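Local atomic coordinates of apicoplast TIC22, putative (Plasmodium falciparum 3D7, PDB entry 4E6Z), a protein that probably acts as a chaperone in the import of proteins into the apicoplast, as a Tic22-family component linked to the TIC complex. Residues F92-N95 / C100-F103; F80-Y85 / Y107-M112. One frame throughout, in Å; residues are numbered along the deposited sequence.

Contact 1. Residues F92-N95 / C100-F103; sequences FQEN and CYMF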
# COMPACT_ATOMS: atom_id res chain seq x y z
N PHE A 92 -0.10 -9.21 18.05
CA PHE A 92 -0.08 -10.66 17.99
C PHE A 92 1.33 -11.19 18.17
O PHE A 92 2.29 -10.57 17.73
CB PHE A 92 -0.69 -11.16 16.68
CG PHE A 92 -2.14 -10.84 16.53
CD1 PHE A 92 -3.11 -11.68 17.06
CD2 PHE A 92 -2.55 -9.67 15.90
CE1 PHE A 92 -4.45 -11.37 16.94
CE2 PHE A 92 -3.88 -9.37 15.78
CZ PHE A 92 -4.84 -10.22 16.31
N GLN A 93 1.44 -12.32 18.84
CA GLN A 93 2.74 -12.93 19.07
C GLN A 93 3.15 -13.75 17.85
O GLN A 93 2.56 -14.79 17.56
CB GLN A 93 2.71 -13.82 20.32
CG GLN A 93 3.90 -13.63 21.24
CD GLN A 93 3.97 -12.23 21.81
OE1 GLN A 93 5.03 -11.61 21.83
NE2 GLN A 93 2.84 -11.72 22.29
N GLU A 94 4.15 -13.26 17.13
CA GLU A 94 4.74 -14.03 16.04
C GLU A 94 6.11 -14.53 16.47
O GLU A 94 7.13 -13.86 16.28
CB GLU A 94 4.81 -13.23 14.74
CG GLU A 94 3.47 -13.11 14.03
CD GLU A 94 3.62 -12.95 12.53
OE1 GLU A 94 2.76 -13.47 11.79
OE2 GLU A 94 4.60 -12.32 12.09
N ASN A 95 6.11 -15.72 17.06
CA ASN A 95 7.30 -16.36 17.64
C ASN A 95 8.64 -15.77 17.22
O ASN A 95 9.12 -16.02 16.11
CB ASN A 95 7.26 -17.86 17.35
CG ASN A 95 5.92 -18.48 17.68
OD1 ASN A 95 5.29 -18.12 18.67
ND2 ASN A 95 5.47 -19.40 16.84
N CYS A 100 2.35 -6.17 14.80
CA CYS A 100 1.13 -5.50 14.38
C CYS A 100 1.04 -5.47 12.85
O CYS A 100 2.06 -5.38 12.17
CB CYS A 100 1.04 -4.09 14.97
SG CYS A 100 0.67 -4.06 16.76
N TYR A 101 -0.18 -5.55 12.33
CA TYR A 101 -0.42 -5.65 10.90
C TYR A 101 -0.91 -4.34 10.29
O TYR A 101 -1.85 -3.72 10.78
CB TYR A 101 -1.42 -6.77 10.62
CG TYR A 101 -0.89 -8.14 10.96
CD1 TYR A 101 -0.11 -8.84 10.05
CD2 TYR A 101 -1.14 -8.72 12.19
CE1 TYR A 101 0.39 -10.09 10.35
CE2 TYR A 101 -0.64 -9.97 12.51
CZ TYR A 101 0.12 -10.65 11.58
OH TYR A 101 0.62 -11.90 11.88
N MSE A 102 -0.26 -3.93 9.21
CA MSE A 102 -0.67 -2.74 8.48
C MSE A 102 -0.99 -3.12 7.03
O MSE A 102 -0.16 -3.71 6.35
CB MSE A 102 0.45 -1.71 8.51
CG MSE A 102 0.93 -1.39 9.90
SE MSE A 102 2.34 -0.06 9.91
CE MSE A 102 3.67 -0.97 8.81
N PHE A 103 -2.20 -2.80 6.58
CA PHE A 103 -2.65 -3.22 5.26
C PHE A 103 -2.69 -2.06 4.28
O PHE A 103 -3.16 -0.97 4.61
CB PHE A 103 -4.04 -3.87 5.36
CG PHE A 103 -4.08 -5.08 6.25
CD1 PHE A 103 -3.90 -6.35 5.73
CD2 PHE A 103 -4.31 -4.95 7.62
CE1 PHE A 103 -3.94 -7.47 6.54
CE2 PHE A 103 -4.35 -6.06 8.44
CZ PHE A 103 -4.17 -7.33 7.90

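Contact 2. Residues F80-Y85 / Y107-M112; sequences FLITNY and YDAENM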
# COMPACT_ATOMS: atom_id res chain seq x y z
N PHE A 80 -4.00 0.83 6.50
CA PHE A 80 -5.11 0.47 7.38
C PHE A 80 -4.72 -0.51 8.47
O PHE A 80 -3.98 -1.46 8.24
CB PHE A 80 -6.28 -0.08 6.55
CG PHE A 80 -6.77 0.88 5.52
CD1 PHE A 80 -7.80 1.76 5.80
CD2 PHE A 80 -6.19 0.91 4.26
CE1 PHE A 80 -8.24 2.66 4.84
CE2 PHE A 80 -6.63 1.80 3.30
CZ PHE A 80 -7.66 2.67 3.59
N LEU A 81 -5.23 -0.26 9.67
CA LEU A 81 -5.01 -1.14 10.81
C LEU A 81 -6.34 -1.49 11.47
O LEU A 81 -7.33 -0.79 11.29
CB LEU A 81 -4.09 -0.48 11.84
CG LEU A 81 -2.64 -0.16 11.47
CD1 LEU A 81 -2.57 1.18 10.78
CD2 LEU A 81 -1.77 -0.15 12.71
N ILE A 82 -6.35 -2.58 12.22
CA ILE A 82 -7.51 -2.93 13.01
C ILE A 82 -7.22 -2.51 14.45
O ILE A 82 -6.15 -2.81 14.98
CB ILE A 82 -7.85 -4.44 12.92
CG1 ILE A 82 -8.35 -4.79 11.51
CG2 ILE A 82 -8.91 -4.81 13.94
CD1 ILE A 82 -7.33 -4.63 10.42
N THR A 83 -8.14 -1.79 15.06
CA THR A 83 -7.90 -1.25 16.39
C THR A 83 -9.12 -1.39 17.27
O THR A 83 -10.21 -1.71 16.79
CB THR A 83 -7.56 0.26 16.32
OG1 THR A 83 -8.72 1.00 15.94
CG2 THR A 83 -6.43 0.52 15.33
N ASN A 84 -8.94 -1.15 18.57
CA ASN A 84 -10.06 -0.95 19.47
C ASN A 84 -10.59 0.46 19.26
O ASN A 84 -10.11 1.18 18.38
CB ASN A 84 -9.66 -1.18 20.93
CG ASN A 84 -8.57 -0.23 21.40
OD1 ASN A 84 -8.35 0.83 20.83
ND2 ASN A 84 -7.87 -0.62 22.47
N TYR A 85 -11.57 0.86 20.06
CA TYR A 85 -12.22 2.15 19.87
C TYR A 85 -11.35 3.34 20.27
O TYR A 85 -11.62 4.48 19.89
CB TYR A 85 -13.57 2.19 20.60
CG TYR A 85 -14.68 1.52 19.83
CD1 TYR A 85 -14.46 0.36 19.10
CD2 TYR A 85 -15.97 2.05 19.84
CE1 TYR A 85 -15.47 -0.26 18.40
CE2 TYR A 85 -16.99 1.44 19.14
CZ TYR A 85 -16.74 0.29 18.42
OH TYR A 85 -17.75 -0.32 17.72
N TYR A 107 -9.70 -3.75 2.31
CA TYR A 107 -10.52 -4.95 2.29
C TYR A 107 -9.76 -6.15 2.85
O TYR A 107 -10.36 -7.09 3.36
CB TYR A 107 -11.06 -5.22 0.88
CG TYR A 107 -11.85 -4.05 0.34
CD1 TYR A 107 -13.08 -3.70 0.87
CD2 TYR A 107 -11.35 -3.27 -0.70
CE1 TYR A 107 -13.80 -2.63 0.39
CE2 TYR A 107 -12.06 -2.19 -1.19
CZ TYR A 107 -13.28 -1.88 -0.65
OH TYR A 107 -13.99 -0.80 -1.14
N ASP A 108 -8.43 -6.12 2.76
CA ASP A 108 -7.61 -7.11 3.44
C ASP A 108 -7.74 -6.92 4.95
O ASP A 108 -7.79 -7.89 5.70
CB ASP A 108 -6.14 -6.98 3.02
CG ASP A 108 -5.89 -7.39 1.57
OD1 ASP A 108 -6.83 -7.84 0.88
OD2 ASP A 108 -4.73 -7.27 1.12
N ALA A 109 -7.78 -5.67 5.40
CA ALA A 109 -7.96 -5.36 6.82
C ALA A 109 -9.34 -5.79 7.30
O ALA A 109 -9.47 -6.40 8.36
CB ALA A 109 -7.75 -3.88 7.07
N GLU A 110 -10.37 -5.46 6.52
CA GLU A 110 -11.73 -5.90 6.81
C GLU A 110 -11.79 -7.42 6.96
O GLU A 110 -12.51 -7.94 7.81
CB GLU A 110 -12.69 -5.46 5.71
CG GLU A 110 -13.24 -4.05 5.87
CD GLU A 110 -14.43 -3.80 4.97
OE1 GLU A 110 -14.79 -4.71 4.20
OE2 GLU A 110 -15.02 -2.70 5.04
N ASN A 111 -11.04 -8.12 6.12
CA ASN A 111 -11.01 -9.57 6.17
C ASN A 111 -10.43 -10.08 7.49
O ASN A 111 -10.93 -11.06 8.04
CB ASN A 111 -10.20 -10.14 5.00
CG ASN A 111 -9.96 -11.63 5.14
OD1 ASN A 111 -10.90 -12.43 5.10
ND2 ASN A 111 -8.70 -12.01 5.33
N MSE A 112 -9.38 -9.43 7.98
CA MSE A 112 -8.78 -9.85 9.23
C MSE A 112 -9.69 -9.54 10.41
O MSE A 112 -9.85 -10.36 11.31
CB MSE A 112 -7.41 -9.20 9.44
CG MSE A 112 -6.66 -9.79 10.62
SE MSE A 112 -5.04 -8.82 11.12
CE MSE A 112 -5.85 -7.13 11.59

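Contact 1. Residues F92-N95 / C100-F103
Tyr-101 meets Glu-94 and Phe-92 in a small surface contact between the two arms of a beta hairpin, strands 92-94 and 97-103, with one hydrogen bond and one aromatic touch carrying it. The phenol is the centre. Its OH donates to OE1 of Glu-94 with an O-to-O distance of 2.7 Å, a normal length for a phenol on a carboxylate. The hydroxyl comes from above the carboxylate, 68° out of its plane, and the carboxylate stands nearly perpendicular to the phenol ring. Glu-94 suits this place because its chain runs on extended beyond CG and carries the carboxylate over to the phenol, the two side chains approaching from opposite directions.

Tyr-101 keeps CG beside its backbone N (chi1 -67°), and the ring reaches back across the hairpin. There CD2 of Phe-92 lies in the plane of the tyrosine ring and meets its CD2-CE2 edge, 3.9 Å from CE2 of Tyr-101. The two side chains cross at about a right angle, a small apolar touch and not a stack. Tyrosine serves both neighbours: its ring carbons give Phe-92 an apolar partner, while its hydroxyl answers the acid.

Strands 92-94 and 97-103 pair antiparallel as the beta hairpin, with Phe-92 bonded through its backbone to Val-99. Strand 97-103 is the middle strand of a three-stranded mixed sheet, with 92-94 antiparallel on one side and 164-169 parallel on the other. The side chains of Glu-94 and Tyr-101 both touch Lys-167 of that third strand. Phe-92 also packs on Met-116 of helix 106-119, which ties this edge of the sheet to the helix.

Contact 2. Residues F80-Y85 / Y107-M112
Ile-82 sets CG1 beside its backbone N (chi1 -69°), which carries the end of the isoleucine to Ala-109 on the helix, while Met-112, a selenomethionine, has CG anti to the backbone N (chi1 -171°) and bends at its last torsion, turning its end toward the Ile-82 side chain. CD1 of Ile-82 sits 3.5 Å from CB of Ala-109, the small methyl leaving room for the isoleucine branch to come in close to the helix. Alongside, CB of Phe-80 lies 4.1 Å from CB of Ala-109, but the phenyl ring itself leads away to helix 261-272, where it meets the ring of Tyr-266. The selenomethionine methyl also lies against Ile-82, though it is modelled too close for its exact position to be trusted.

Here strand segment 80-83 packs on helix segment 107-112, the two running in nearly the same direction, 21° apart, with axes 8.1 Å apart at their closest. Phe-103, Leu-113 and Met-116 add further apolar cover around Ile-82. No hydrogen bond joins the segments. Their cohesion therefore rests on burying hydrocarbon from water and on the fit of branched, small and flexible side chains.

How the contacts relate
Along the chain the order is 80-85, 92-95, 100-103, 107-112, so the hairpin of contact 1 falls between the strand and helix that contact 2 brings together. The centres lie 12 Å apart on the same side of the chain's centre. Phe-103 joins them: its O lies 2.7 Å from N of Phe-80, a probable hydrogen bond linking the end of strand 97-103 to strand 78-83. Its ring packs on Asp-108, Ala-109 and Met-112 of the helix that follows, with CD2 3.6 Å from CB of Ala-109. Helix 106-119 packs on residues of both the three-stranded sheet and the pair 78-83 and 129-134, next to the place where Phe-103 bonds to Phe-80.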